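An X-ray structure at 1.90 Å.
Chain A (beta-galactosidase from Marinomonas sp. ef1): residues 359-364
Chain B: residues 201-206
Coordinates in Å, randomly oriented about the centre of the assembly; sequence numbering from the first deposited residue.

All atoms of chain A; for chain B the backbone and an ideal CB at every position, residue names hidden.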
# COMPACT_ATOMS: atom_id res chain seq x y z
N PHE A 359 8.81 -46.42 -1.42
CA PHE A 359 9.66 -46.39 -0.22
C PHE A 359 10.80 -45.38 -0.38
O PHE A 359 11.09 -44.92 -1.49
CB PHE A 359 10.25 -47.79 0.07
CG PHE A 359 10.87 -48.45 -1.13
CD1 PHE A 359 12.14 -48.09 -1.58
CD2 PHE A 359 10.17 -49.42 -1.85
CE1 PHE A 359 12.70 -48.67 -2.70
CE2 PHE A 359 10.72 -50.02 -2.96
CZ PHE A 359 11.99 -49.64 -3.39
N GLY A 360 11.43 -45.06 0.75
CA GLY A 360 12.64 -44.21 0.77
C GLY A 360 12.38 -42.72 0.70
O GLY A 360 11.21 -42.27 0.68
N GLN A 361 13.47 -41.96 0.65
CA GLN A 361 13.47 -40.48 0.71
C GLN A 361 12.63 -39.82 -0.40
O GLN A 361 12.03 -38.76 -0.20
CB GLN A 361 14.91 -39.93 0.63
CG GLN A 361 15.77 -40.09 1.89
CD GLN A 361 16.51 -41.43 2.01
OE1 GLN A 361 16.05 -42.47 1.51
NE2 GLN A 361 17.66 -41.41 2.69
N GLU A 362 12.62 -40.45 -1.58
CA GLU A 362 11.98 -39.91 -2.78
C GLU A 362 10.66 -40.60 -3.12
O GLU A 362 10.23 -40.57 -4.27
CB GLU A 362 12.97 -39.98 -3.95
CG GLU A 362 14.16 -39.05 -3.77
CD GLU A 362 15.19 -39.12 -4.89
OE1 GLU A 362 16.09 -38.25 -4.89
OE2 GLU A 362 15.11 -40.04 -5.75
N GLN A 363 9.99 -41.18 -2.13
CA GLN A 363 8.69 -41.82 -2.39
C GLN A 363 7.62 -40.85 -2.96
O GLN A 363 6.68 -41.30 -3.63
CB GLN A 363 8.18 -42.59 -1.15
CG GLN A 363 7.78 -41.74 0.05
CD GLN A 363 7.56 -42.57 1.31
OE1 GLN A 363 6.44 -42.67 1.80
NE2 GLN A 363 8.64 -43.18 1.82
N MET A 364 7.76 -39.54 -2.72
CA MET A 364 6.87 -38.53 -3.33
C MET A 364 7.37 -37.94 -4.66
O MET A 364 6.73 -37.03 -5.20
CB MET A 364 6.59 -37.39 -2.34
CG MET A 364 5.98 -37.83 -1.02
SD MET A 364 4.42 -38.71 -1.21
CE MET A 364 3.33 -37.38 -1.71
N UNK B 201 22.84 -35.82 3.63
CA UNK B 201 21.57 -35.19 3.29
C UNK B 201 20.44 -35.98 3.95
O UNK B 201 20.69 -36.72 4.91
CB UNK B 201 21.38 -35.12 1.77
N UNK B 202 19.21 -35.83 3.46
CA UNK B 202 18.02 -36.45 4.08
C UNK B 202 18.16 -37.95 4.38
O UNK B 202 18.41 -38.75 3.47
CB UNK B 202 16.81 -36.25 3.16
N UNK B 203 17.94 -38.32 5.65
CA UNK B 203 17.92 -39.73 6.07
C UNK B 203 16.60 -40.37 5.65
O UNK B 203 15.62 -39.68 5.34
CB UNK B 203 18.12 -39.85 7.58
N UNK B 204 16.57 -41.70 5.64
CA UNK B 204 15.37 -42.45 5.24
C UNK B 204 14.23 -42.04 6.18
O UNK B 204 14.43 -42.06 7.40
CB UNK B 204 15.61 -43.96 5.29
N UNK B 205 13.05 -41.65 5.64
CA UNK B 205 11.95 -41.34 6.56
C UNK B 205 11.55 -42.50 7.50
O UNK B 205 11.06 -42.23 8.60
CB UNK B 205 10.73 -40.92 5.74
N UNK B 206 11.74 -43.75 7.06
CA UNK B 206 11.48 -44.93 7.91
C UNK B 206 12.42 -44.97 9.11
O UNK B 206 12.01 -45.31 10.22
CB UNK B 206 11.63 -46.22 7.10

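Position 201 lies at the far end of the stretch. Its CA-to-CB bond points sideways, and its ideal CB has no atom of the chain A stretch within 5.5 Å. This stretch sets no demand here, and many side chains would fit. The deposited residue is Thr B201, with chi1 in the t rotamer.

Position 202 points toward chain A. Its ideal CB is 4.2 Å from Gln A361 CG, so a side chain would run along the aliphatic part of that glutamine. A medium or long chain would suit, polar or apolar. The backbone matters too: Gln A361 NE2 donates a hydrogen bond to the carbonyl O of position 202, at 2.9 Å and a nearly straight 167°. The deposited residue is Glu B202. Its chain is extended, with chi1 and chi2 both t, and its OE1 comes within 3.8 Å of Gln A361 CB. This is a packing contact.

Position 203 points away from chain A. This stretch does not select among side chains here. The deposited residue is Ala B203. It takes part mainly through its backbone, with its C 3.3 Å from Gln A361 NE2.

Position 204 points sideways. Its ideal CB is 4.1 Å from Gln A361 OE1 and 5.4 Å from Gly A360 CA. The next two residues have helical backbone angles, so a capping side chain is attractive: Asn, Asp, Ser or Thr. The deposited residue is Asn B204, the N-cap. Its OD1 accepts a capping hydrogen bond from the backbone N of position 206 at 3.0 Å and also sits 3.9 Å from Gly A360 CA. The backbone N of Asn B204 is 3.2 Å from Gln A361 NE2, but both are donors and no hydrogen bond forms.

Position 205 has phi -58° and psi -29°, which allow proline at the first turn of a helix. Its CB points sideways, with Gly A360 O and Gln A363 NE2 near. Gln A363 NE2 already donates to Gly A360 O at 3.0 Å, so a compact apolar group would suit. The deposited residue is Pro B205. Its CG packs 3.7 Å from Gly A360 O, and its CD lies 3.7 Å from Gln A361 CA.

Position 206 points sideways, with nothing of the chain A stretch within 5.5 Å of its ideal CB. The backbone N of Gly A360 is a donor on this side, too far for a direct bond from a short side chain. A small polar residue could still reach it through a bridge. The deposited residue is Ser B206. Its OG accepts from a water at 2.8 Å, and that water accepts from Gly A360 N at 2.8 Å.

Chain B, residues 201-206: TEANPS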
# COMPACT_ATOMS: atom_id res chain seq x y z
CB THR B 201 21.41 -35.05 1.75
OG1 THR B 201 20.24 -34.29 1.45
CG2 THR B 201 21.33 -36.40 1.06
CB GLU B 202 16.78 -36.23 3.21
CG GLU B 202 15.47 -36.60 3.90
CD GLU B 202 14.24 -36.47 3.02
OE1 GLU B 202 14.37 -36.32 1.78
OE2 GLU B 202 13.13 -36.55 3.60
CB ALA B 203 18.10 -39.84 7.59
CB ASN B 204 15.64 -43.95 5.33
CG ASN B 204 14.52 -44.81 4.74
OD1 ASN B 204 13.38 -44.37 4.57
ND2 ASN B 204 14.85 -46.07 4.45
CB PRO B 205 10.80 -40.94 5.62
CG PRO B 205 11.19 -41.47 4.27
CD PRO B 205 12.68 -41.36 4.24
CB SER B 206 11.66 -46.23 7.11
OG SER B 206 10.84 -46.24 5.96
O HOH W 1 10.45 -46.05 3.18
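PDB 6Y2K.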